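PDB 2BJO: organic hydroperoxide resistance protein OhrB from Bacillus subtilis, which takes part in resistance to organic hydroperoxides, probably by reducing them through a reactive pair of cysteines. Local coordinates for residues L25-V30 with T40-E45; G58-V63 with E110-A115; E70-I75 with N99-D104; E76-L81 with G93-V98. The protein carries 3 engineered substitutions. All blocks are in the same frame, centred on the assembly; numbering follows the deposited sequence.

Contact 1 of 4, residues L25-V30 with T40-E45; sequences LDFDIV and TGTNPE
A single backbone bridge, reinforced by waters, ties strand 26-28, outermost in its sheet within this chain, to the loop that leads into the long helix 44-65. Two hydrogen bonds define it, both gripping Thr42. Its N-H points at Asp28 O over 2.9 Å, nearly straight at 169° and in the carbonyl plane; its carbonyl takes the N-H of Val30 at 2.8 Å, almost along the C=O axis. Between them Ile29 CA approaches Thr42 O to 3.2 Å, a CA-H...O contact. Gly41 sits where a CB would run into Asp28 O, and its backbone conformation is one that a residue with a CB would find strained. Val30, with CG1 anti to its carbonyl carbon, lays that methyl against Thr40 O and sets CG2 over the Gly41-Thr42 backbone. On the other side of the bridge, Ile29 bends its CD1 back to 3.9 Å from Thr42 CG2, the two side chains running alongside each other, and Phe27 CB meets the same methyl. Three waters link Asp28 with Thr40, while Asp28 OD1 is held by His17; a fourth joins Val30 O to Asn43 ND2. Thr42 OG1 bonds to Gln46 OE1. Asn43, its CG between backbone N and carbonyl carbon (chi1 66°), turns OD1 to Gln46 N: the side-chain N-cap of a helix start, here pinned to a strand by the bridge just before it.

Contact 2 of 4, residues G58-V63 with E110-A115; sequences GALEHV and ELVNAA
Leu60 leaves helix 58-63 with CG anti to its backbone N (chi1 -170°), a torsion that carries its tip toward helix 110-115. Its CB lies 4.1 Å from Ala115 CB; CG packs on Ile71, and of the two methyls CD1 does the work across the helices. That methyl rests on the backbone of the facing helix, 3.4 Å from Leu111 O, with Leu111 CB at 3.7 Å and Val112 CG2 beside it. CD2 turns instead toward Thr100 and Val98, so one side chain joins the helix pair to the sheet beneath. One turn on, Val63 splits its branches: CG1 meets Ala114 CB at 3.9 Å, whereas CG2, between backbone N and carbonyl carbon, approaches Leu111 O to 3.4 Å. The Val63 and Leu111 side chains run antiparallel past one another, and Leu111 CD2 reaches Val63 O. At the other end small residues bring the backbones together: Ala59 and Ala115 have their CA atoms 4.8 Å apart, with Ala59 CB 3.6 Å from Ala115 O. No hydrogen bond crosses between the two segments; methyl groups packed on side chains and on backbone carbonyls make the contact. The segment axes approach to 8.4 Å at an angle of 118°, a close, steeply crossed helix pair whose backbones come nearest where alanine faces alanine. Ala59 also touches Cys119, which forms a disulfide with Cys55, so this packing adjoins the oxidised cysteine pair of the OsmC/Ohr fold.

Contact 3 of 4, residues E70-I75 with N99-D104; sequences EIDSEI and NTKDLD
Glu74 and Asn99 form an antiparallel hydrogen-bonded pair at the open end of hairpin 74-84/89-99. Glu74 N donates to Asn99 O at 2.8 Å and 168°, and Asn99 N returns a bond of 2.8 Å to Glu74 O, nearly along the C=O axis. Asn99 O also receives a CA-H...O contact from Ser73 CA at 3.1 Å. Past Ser73 and Thr100, whose CA atoms are still 4.5 Å apart, a water takes over, accepting from Asp72 N and donating to Thr100 O. That carbonyl also accepts from Leu103 N, closing the type II' turn Thr100-Leu103. Asn99, its CG anti to the backbone N, swings OD1 round to Lys101 N at 3.1 Å; this Asx turn has its donor above the amide plane. Lys101, bent at chi2 and chi4, lays CG on Asp72 O and brings NZ to Asp72 OD1, a salt bridge with a weak hydrogen bond of 3.4 Å. Glu74 OE2 approaches NZ from another direction, a long salt bridge at 3.9 Å completing the network. Ile71 CG2 touches Leu103 CD2, close to Leu60 and Ala108. The chemistry implies that backbone bonds fix the register, while the loose ion pairs, among largely exposed groups, probably contribute less.

Contact 4 of 4, residues E76-L81 with G93-V98; sequences EGQVSL and GVTLVV
Gln78 stretches its side chain alongside Thr95 and obliquely across Val97. With CG anti to the carbonyl carbon and the chain extended beyond it (chi2 174°), OE1 comes to rest 3.7 Å from Thr95 CG2, and NE2 lies 3.7 Å from Val97 CG2. The same NE2 donates to Glu76 OE1 at 2.6 Å, two residues back on its own strand; Glu76 OE1 lies in the amide plane of Gln78, but the N-H reaches it from above the carboxylate plane. The amide is thereby held over the two β-branched residues of the neighbouring strand. Beneath these side chains runs a regular antiparallel β-hairpin pairing, strands 74-84 and 89-99, with segment directions 164° apart. Glu76-Val97, Gln78-Thr95 and Ser80-Gly93 are hydrogen-bonded pairs, each with two N-H...O bonds; Gln78 N to Thr95 O, at 2.8 Å, lies nearly along the C=O axis. The non-hydrogen-bonded pairs Gly77-Leu96 and Val79-Val94 alternate with them and bring CA-H...O contacts, such as Val94 CA to Gln78 O at 3.3 Å. Val79, Val94 and Leu96 point to the other face, which helix 44-65 covers: Val79 CG2 meets Val94 CG2 at 4.2 Å, and Leu96 folds CD2 over Gly77 CA at 3.7 Å while also packing on Tyr52 and Phe56. Along its other edge strand 74-84 pairs antiparallel with a strand of the second subunit, and Thr5 OG1 of that subunit is hydrogen-bonded to Ser80 OG.

Overall arrangement
From the N terminus, contact 1 closes first, a short loop of nine residues joining the end of strand 26-28 to the start of helix 44-65. Contact 2 opens later on that helix and closes the widest loop, on helix 105-118. Within its span lies contact 3, and within that contact 4: the hairpin 74-84/89-99 zips from its turn through contact 4 to the open end at contact 3. Contacts 1 and 2 lie on opposite sides of the chain's centre, their centres 29 Å apart. Glu45 packs on Val79 and Leu81, linking contact 1 to contact 4; Leu60 meets Ile71 and Val98, joining contact 2 to contacts 3 and 4. All four touch the second subunit.

Contact 1 of 4, residues L25-V30 with T40-E45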
# COMPACT_ATOMS: atom_id res chain seq x y z
N LEU A 25 11.44 7.21 -1.77
CA LEU A 25 10.31 7.77 -0.99
C LEU A 25 10.78 8.58 0.23
O LEU A 25 11.50 8.10 1.09
CB LEU A 25 9.34 6.67 -0.55
CG LEU A 25 8.78 5.74 -1.62
CD1 LEU A 25 7.79 4.71 -1.03
CD2 LEU A 25 8.13 6.46 -2.80
N ASP A 26 10.40 9.84 0.33
CA ASP A 26 10.93 10.66 1.44
C ASP A 26 9.84 11.69 1.72
O ASP A 26 9.80 12.70 1.06
CB ASP A 26 12.27 11.26 1.06
CG ASP A 26 13.04 11.82 2.25
OD1 ASP A 26 14.13 12.35 1.99
OD2 ASP A 26 12.61 11.75 3.42
N PHE A 27 8.96 11.42 2.68
CA PHE A 27 7.80 12.27 2.88
C PHE A 27 7.37 12.32 4.33
O PHE A 27 7.48 11.32 5.05
CB PHE A 27 6.52 11.79 2.17
CG PHE A 27 6.65 11.58 0.70
CD1 PHE A 27 7.02 10.35 0.19
CD2 PHE A 27 6.41 12.64 -0.17
CE1 PHE A 27 7.14 10.17 -1.18
CE2 PHE A 27 6.53 12.49 -1.55
CZ PHE A 27 6.90 11.25 -2.05
N ASP A 28 6.85 13.49 4.68
CA ASP A 28 6.03 13.59 5.88
C ASP A 28 4.72 12.83 5.69
O ASP A 28 4.24 12.71 4.58
CB ASP A 28 5.68 15.03 6.23
CG ASP A 28 6.89 15.89 6.49
OD1 ASP A 28 7.78 15.41 7.20
OD2 ASP A 28 6.95 17.03 6.00
N ILE A 29 4.17 12.38 6.82
CA ILE A 29 2.85 11.79 6.95
C ILE A 29 2.03 12.94 7.51
O ILE A 29 2.38 13.49 8.56
CB ILE A 29 2.85 10.55 7.85
CG1 ILE A 29 3.79 9.47 7.27
CG2 ILE A 29 1.44 10.02 8.06
CD1 ILE A 29 3.42 8.86 5.91
N VAL A 30 0.96 13.27 6.80
CA VAL A 30 0.14 14.43 7.17
C VAL A 30 -1.28 14.07 7.58
O VAL A 30 -1.88 13.08 7.18
CB VAL A 30 0.06 15.52 6.03
CG1 VAL A 30 1.43 16.17 5.79
CG2 VAL A 30 -0.61 15.01 4.72
N THR A 40 3.05 19.55 3.99
CA THR A 40 2.99 18.76 2.77
C THR A 40 3.34 17.31 3.03
O THR A 40 4.20 17.00 3.85
CB THR A 40 4.02 19.26 1.74
OG1 THR A 40 5.32 19.18 2.35
CG2 THR A 40 3.67 20.68 1.34
N GLY A 41 2.67 16.40 2.34
CA GLY A 41 3.04 15.01 2.53
C GLY A 41 2.00 14.04 2.04
O GLY A 41 1.13 14.40 1.28
N THR A 42 2.14 12.82 2.54
CA THR A 42 1.30 11.70 2.13
C THR A 42 0.62 11.15 3.38
O THR A 42 0.76 11.69 4.48
CB THR A 42 2.11 10.65 1.30
OG1 THR A 42 1.18 9.82 0.57
CG2 THR A 42 3.05 9.83 2.13
N ASN A 43 -0.12 10.07 3.15
CA ASN A 43 -0.73 9.27 4.21
C ASN A 43 -0.85 7.79 3.80
O ASN A 43 -0.67 7.47 2.63
CB ASN A 43 -2.05 9.91 4.65
CG ASN A 43 -3.12 9.87 3.58
OD1 ASN A 43 -3.31 8.89 2.87
ND2 ASN A 43 -3.83 10.99 3.48
N PRO A 44 -1.19 6.89 4.74
CA PRO A 44 -1.26 5.47 4.37
C PRO A 44 -2.31 5.14 3.31
O PRO A 44 -2.07 4.25 2.51
CB PRO A 44 -1.53 4.78 5.71
CG PRO A 44 -1.01 5.74 6.71
CD PRO A 44 -1.51 7.04 6.17
N GLU A 45 -3.41 5.88 3.26
CA GLU A 45 -4.48 5.69 2.27
C GLU A 45 -4.01 6.00 0.85
O GLU A 45 -4.19 5.17 -0.04
CB GLU A 45 -5.74 6.47 2.67
CG GLU A 45 -6.48 5.92 3.88
CD GLU A 45 -5.75 6.10 5.21
OE1 GLU A 45 -5.12 7.15 5.45
OE2 GLU A 45 -5.80 5.18 6.05
O HOH W 1 6.90 15.61 2.70
O HOH W 2 5.43 19.43 5.77
O HOH W 3 7.84 18.62 3.59
O HOH W 4 -4.34 12.72 6.07

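Contact 2 of 4, residues G58-V63 with E110-A115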
# COMPACT_ATOMS: atom_id res chain seq x y z
N GLY A 58 -0.09 -3.28 -13.69
CA GLY A 58 0.85 -4.35 -14.01
C GLY A 58 0.15 -5.65 -14.33
O GLY A 58 0.52 -6.37 -15.25
N ALA A 59 -0.88 -5.94 -13.53
CA ALA A 59 -1.67 -7.15 -13.66
C ALA A 59 -2.48 -7.13 -14.96
O ALA A 59 -2.56 -8.15 -15.66
CB ALA A 59 -2.53 -7.30 -12.45
N LEU A 60 -3.04 -5.97 -15.28
CA LEU A 60 -3.82 -5.79 -16.51
C LEU A 60 -2.91 -5.96 -17.75
O LEU A 60 -3.26 -6.62 -18.73
CB LEU A 60 -4.54 -4.44 -16.41
CG LEU A 60 -5.58 -4.17 -17.48
CD1 LEU A 60 -6.83 -5.04 -17.38
CD2 LEU A 60 -5.90 -2.67 -17.48
N GLU A 61 -1.71 -5.39 -17.69
CA GLU A 61 -0.69 -5.53 -18.73
C GLU A 61 -0.23 -6.96 -18.92
O GLU A 61 -0.08 -7.41 -20.05
CB GLU A 61 0.55 -4.70 -18.38
CG GLU A 61 1.73 -4.78 -19.31
CD GLU A 61 2.87 -3.98 -18.70
OE1 GLU A 61 3.21 -2.92 -19.24
OE2 GLU A 61 3.42 -4.37 -17.66
N HIS A 62 0.02 -7.66 -17.81
CA HIS A 62 0.38 -9.08 -17.89
C HIS A 62 -0.75 -9.95 -18.47
O HIS A 62 -0.47 -10.84 -19.24
CB HIS A 62 0.81 -9.57 -16.49
CG HIS A 62 1.16 -11.02 -16.43
ND1 HIS A 62 0.21 -12.02 -16.36
CD2 HIS A 62 2.36 -11.64 -16.45
CE1 HIS A 62 0.81 -13.20 -16.35
NE2 HIS A 62 2.11 -12.99 -16.39
N VAL A 63 -2.01 -9.74 -18.13
CA VAL A 63 -3.10 -10.61 -18.61
C VAL A 63 -3.36 -10.38 -20.11
O VAL A 63 -3.68 -11.29 -20.86
CB VAL A 63 -4.40 -10.59 -17.77
CG1 VAL A 63 -4.10 -11.15 -16.41
CG2 VAL A 63 -5.01 -9.21 -17.68
N GLU A 110 -13.22 -8.51 -19.53
CA GLU A 110 -12.56 -9.79 -19.28
C GLU A 110 -11.20 -9.62 -18.63
O GLU A 110 -10.91 -10.32 -17.66
CB GLU A 110 -12.42 -10.57 -20.60
CG GLU A 110 -11.73 -11.94 -20.52
CD GLU A 110 -11.25 -12.38 -21.89
OE1 GLU A 110 -10.16 -13.00 -21.96
OE2 GLU A 110 -11.94 -12.09 -22.88
N LEU A 111 -10.37 -8.71 -19.14
CA LEU A 111 -9.02 -8.50 -18.60
C LEU A 111 -8.92 -7.84 -17.22
O LEU A 111 -7.98 -8.07 -16.47
CB LEU A 111 -8.17 -7.68 -19.58
CG LEU A 111 -8.01 -8.42 -20.92
CD1 LEU A 111 -7.20 -7.47 -21.75
CD2 LEU A 111 -7.38 -9.80 -20.90
N VAL A 112 -9.90 -7.01 -16.90
CA VAL A 112 -10.07 -6.43 -15.59
C VAL A 112 -10.33 -7.55 -14.57
O VAL A 112 -9.70 -7.60 -13.50
CB VAL A 112 -11.16 -5.34 -15.65
CG1 VAL A 112 -11.69 -4.92 -14.27
CG2 VAL A 112 -10.61 -4.10 -16.33
N ASN A 113 -11.25 -8.45 -14.88
CA ASN A 113 -11.53 -9.54 -13.97
C ASN A 113 -10.28 -10.41 -13.80
O ASN A 113 -9.93 -10.71 -12.67
CB ASN A 113 -12.70 -10.39 -14.43
CG ASN A 113 -14.00 -9.61 -14.50
OD1 ASN A 113 -14.19 -8.63 -13.80
ND2 ASN A 113 -14.91 -10.07 -15.37
N ALA A 114 -9.62 -10.77 -14.90
CA ALA A 114 -8.40 -11.56 -14.82
C ALA A 114 -7.31 -10.86 -13.98
O ALA A 114 -6.65 -11.46 -13.12
CB ALA A 114 -7.95 -11.92 -16.23
N ALA A 115 -7.14 -9.57 -14.22
CA ALA A 115 -6.23 -8.72 -13.46
C ALA A 115 -6.54 -8.74 -11.97
O ALA A 115 -5.61 -8.76 -11.18
CB ALA A 115 -6.25 -7.28 -13.97

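Contact 3 of 4, residues E70-I75 with N99-D104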
# COMPACT_ATOMS: atom_id res chain seq x y z
N GLU A 70 -1.60 -5.29 -26.47
CA GLU A 70 -0.89 -4.15 -25.93
C GLU A 70 -1.94 -3.20 -25.38
O GLU A 70 -2.81 -2.81 -26.13
CB GLU A 70 -0.14 -3.41 -27.03
CG GLU A 70 0.96 -4.21 -27.71
CD GLU A 70 2.10 -4.49 -26.77
OE1 GLU A 70 2.56 -3.53 -26.11
OE2 GLU A 70 2.55 -5.65 -26.67
N ILE A 71 -1.87 -2.81 -24.11
CA ILE A 71 -2.89 -1.91 -23.56
C ILE A 71 -2.29 -0.58 -23.13
O ILE A 71 -1.13 -0.48 -22.72
CB ILE A 71 -3.69 -2.54 -22.41
CG1 ILE A 71 -2.78 -3.08 -21.32
CG2 ILE A 71 -4.59 -3.66 -22.93
CD1 ILE A 71 -3.52 -3.24 -20.01
N ASP A 72 -3.14 0.44 -23.26
CA ASP A 72 -2.85 1.82 -22.93
C ASP A 72 -3.91 2.07 -21.87
O ASP A 72 -5.10 2.24 -22.20
CB ASP A 72 -2.94 2.67 -24.20
CG ASP A 72 -2.66 4.14 -23.98
OD1 ASP A 72 -2.22 4.51 -22.87
OD2 ASP A 72 -2.88 4.93 -24.92
N SER A 73 -3.48 2.05 -20.62
CA SER A 73 -4.41 2.17 -19.51
C SER A 73 -4.01 3.26 -18.51
O SER A 73 -2.84 3.65 -18.37
CB SER A 73 -4.61 0.84 -18.76
OG SER A 73 -3.42 0.43 -18.08
N GLU A 74 -5.06 3.74 -17.85
CA GLU A 74 -5.02 4.63 -16.70
C GLU A 74 -5.98 4.01 -15.71
O GLU A 74 -7.15 3.76 -16.05
CB GLU A 74 -5.44 6.06 -17.01
CG GLU A 74 -4.43 6.83 -17.83
CD GLU A 74 -4.83 8.27 -18.11
OE1 GLU A 74 -5.64 8.85 -17.37
OE2 GLU A 74 -4.33 8.86 -19.10
N ILE A 75 -5.45 3.78 -14.52
CA ILE A 75 -6.18 3.27 -13.36
C ILE A 75 -6.12 4.28 -12.20
O ILE A 75 -5.04 4.57 -11.67
CB ILE A 75 -5.64 1.91 -12.91
CG1 ILE A 75 -5.83 0.96 -14.11
CG2 ILE A 75 -6.36 1.45 -11.65
CD1 ILE A 75 -5.02 -0.24 -14.05
N ASN A 99 -9.55 2.90 -17.09
CA ASN A 99 -9.62 3.50 -18.40
C ASN A 99 -8.66 2.70 -19.27
O ASN A 99 -7.45 2.81 -19.08
CB ASN A 99 -9.31 5.00 -18.39
CG ASN A 99 -9.30 5.65 -19.78
OD1 ASN A 99 -9.79 5.10 -20.77
ND2 ASN A 99 -8.71 6.83 -19.87
N THR A 100 -9.21 1.92 -20.20
CA THR A 100 -8.43 1.20 -21.20
C THR A 100 -8.60 1.70 -22.65
O THR A 100 -8.57 0.91 -23.59
CB THR A 100 -8.75 -0.30 -21.19
OG1 THR A 100 -10.17 -0.49 -21.34
CG2 THR A 100 -8.24 -0.95 -19.93
N LYS A 101 -8.80 3.00 -22.80
CA LYS A 101 -8.76 3.75 -24.06
C LYS A 101 -9.50 3.10 -25.25
O LYS A 101 -10.73 3.09 -25.21
CB LYS A 101 -7.29 4.08 -24.36
CG LYS A 101 -6.50 4.79 -23.26
CD LYS A 101 -6.84 6.26 -23.02
CE LYS A 101 -5.86 7.01 -22.09
NZ LYS A 101 -4.44 7.10 -22.53
N ASP A 102 -8.82 2.57 -26.27
CA ASP A 102 -9.49 2.05 -27.47
C ASP A 102 -9.78 0.55 -27.39
O ASP A 102 -10.31 -0.01 -28.34
CB ASP A 102 -8.68 2.40 -28.73
CG ASP A 102 -8.56 3.91 -28.94
OD1 ASP A 102 -9.58 4.65 -28.94
OD2 ASP A 102 -7.40 4.36 -29.13
N LEU A 103 -9.46 -0.11 -26.28
CA LEU A 103 -9.71 -1.53 -26.16
C LEU A 103 -11.20 -1.83 -26.24
O LEU A 103 -11.99 -1.12 -25.62
CB LEU A 103 -9.16 -2.01 -24.82
CG LEU A 103 -9.23 -3.49 -24.47
CD1 LEU A 103 -8.44 -4.35 -25.48
CD2 LEU A 103 -8.65 -3.63 -23.09
N ASP A 104 -11.59 -2.86 -26.98
CA ASP A 104 -12.99 -3.23 -26.98
C ASP A 104 -13.39 -3.53 -25.54
O ASP A 104 -12.65 -4.18 -24.77
CB ASP A 104 -13.33 -4.43 -27.87
CG ASP A 104 -13.06 -4.15 -29.34
OD1 ASP A 104 -13.26 -3.02 -29.85
OD2 ASP A 104 -12.64 -5.12 -29.99
O HOH W 5 -5.79 -0.04 -24.60

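Contact 4 of 4, residues E76-L81 with G93-V98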
# COMPACT_ATOMS: atom_id res chain seq x y z
N GLU A 76 -7.31 4.76 -11.84
CA GLU A 76 -7.42 5.63 -10.68
C GLU A 76 -7.78 4.78 -9.47
O GLU A 76 -8.90 4.30 -9.39
CB GLU A 76 -8.44 6.76 -10.78
CG GLU A 76 -8.25 7.85 -9.71
CD GLU A 76 -9.40 8.84 -9.61
OE1 GLU A 76 -10.58 8.57 -9.93
OE2 GLU A 76 -9.19 9.99 -9.21
N GLY A 77 -6.85 4.64 -8.54
CA GLY A 77 -7.12 4.00 -7.26
C GLY A 77 -7.71 5.03 -6.30
O GLY A 77 -7.16 6.12 -6.17
N GLN A 78 -8.82 4.66 -5.66
CA GLN A 78 -9.55 5.51 -4.72
C GLN A 78 -9.71 4.74 -3.41
O GLN A 78 -10.47 3.76 -3.30
CB GLN A 78 -10.90 5.94 -5.28
CG GLN A 78 -10.83 6.48 -6.70
CD GLN A 78 -12.20 6.76 -7.25
OE1 GLN A 78 -13.18 6.25 -6.72
NE2 GLN A 78 -12.27 7.56 -8.30
N VAL A 79 -8.97 5.17 -2.40
CA VAL A 79 -8.92 4.48 -1.13
C VAL A 79 -9.56 5.36 -0.06
O VAL A 79 -9.01 6.44 0.22
CB VAL A 79 -7.46 4.12 -0.77
CG1 VAL A 79 -7.34 3.61 0.69
CG2 VAL A 79 -6.89 3.12 -1.75
N SER A 80 -10.63 4.89 0.56
CA SER A 80 -11.33 5.63 1.61
C SER A 80 -11.06 5.13 3.03
O SER A 80 -11.10 3.91 3.25
CB SER A 80 -12.85 5.63 1.37
OG SER A 80 -13.18 6.20 0.12
N LEU A 81 -10.79 6.05 3.96
CA LEU A 81 -10.77 5.71 5.37
C LEU A 81 -12.20 5.83 5.88
O LEU A 81 -12.89 6.81 5.59
CB LEU A 81 -9.87 6.59 6.22
CG LEU A 81 -9.61 6.16 7.66
CD1 LEU A 81 -8.82 4.86 7.72
CD2 LEU A 81 -8.88 7.34 8.31
N GLY A 93 -11.74 1.16 2.38
CA GLY A 93 -12.63 0.91 1.23
C GLY A 93 -11.81 1.23 -0.01
O GLY A 93 -10.96 2.13 0.00
N VAL A 94 -12.02 0.49 -1.09
CA VAL A 94 -11.24 0.70 -2.32
C VAL A 94 -12.12 0.69 -3.57
O VAL A 94 -12.86 -0.26 -3.75
CB VAL A 94 -10.12 -0.37 -2.56
CG1 VAL A 94 -9.31 -0.08 -3.83
CG2 VAL A 94 -9.13 -0.47 -1.40
N THR A 95 -12.01 1.71 -4.43
CA THR A 95 -12.56 1.67 -5.78
C THR A 95 -11.40 1.84 -6.78
O THR A 95 -10.49 2.63 -6.58
CB THR A 95 -13.73 2.66 -5.92
OG1 THR A 95 -14.81 2.18 -5.10
CG2 THR A 95 -14.23 2.77 -7.34
N LEU A 96 -11.42 1.08 -7.88
CA LEU A 96 -10.48 1.22 -8.98
C LEU A 96 -11.27 1.57 -10.25
O LEU A 96 -12.15 0.80 -10.63
CB LEU A 96 -9.61 -0.03 -9.19
CG LEU A 96 -8.77 -0.55 -8.02
CD1 LEU A 96 -8.30 -1.98 -8.24
CD2 LEU A 96 -7.57 0.33 -7.71
N VAL A 97 -10.96 2.70 -10.89
CA VAL A 97 -11.68 3.15 -12.09
C VAL A 97 -10.68 2.91 -13.21
O VAL A 97 -9.62 3.55 -13.26
CB VAL A 97 -12.14 4.61 -12.06
CG1 VAL A 97 -13.06 4.92 -13.26
CG2 VAL A 97 -12.91 4.94 -10.79
N VAL A 98 -11.02 1.99 -14.10
CA VAL A 98 -10.12 1.57 -15.16
C VAL A 98 -10.49 2.14 -16.53
O VAL A 98 -11.59 1.88 -17.04
CB VAL A 98 -10.10 0.03 -15.22
CG1 VAL A 98 -9.07 -0.43 -16.24
CG2 VAL A 98 -9.80 -0.57 -13.85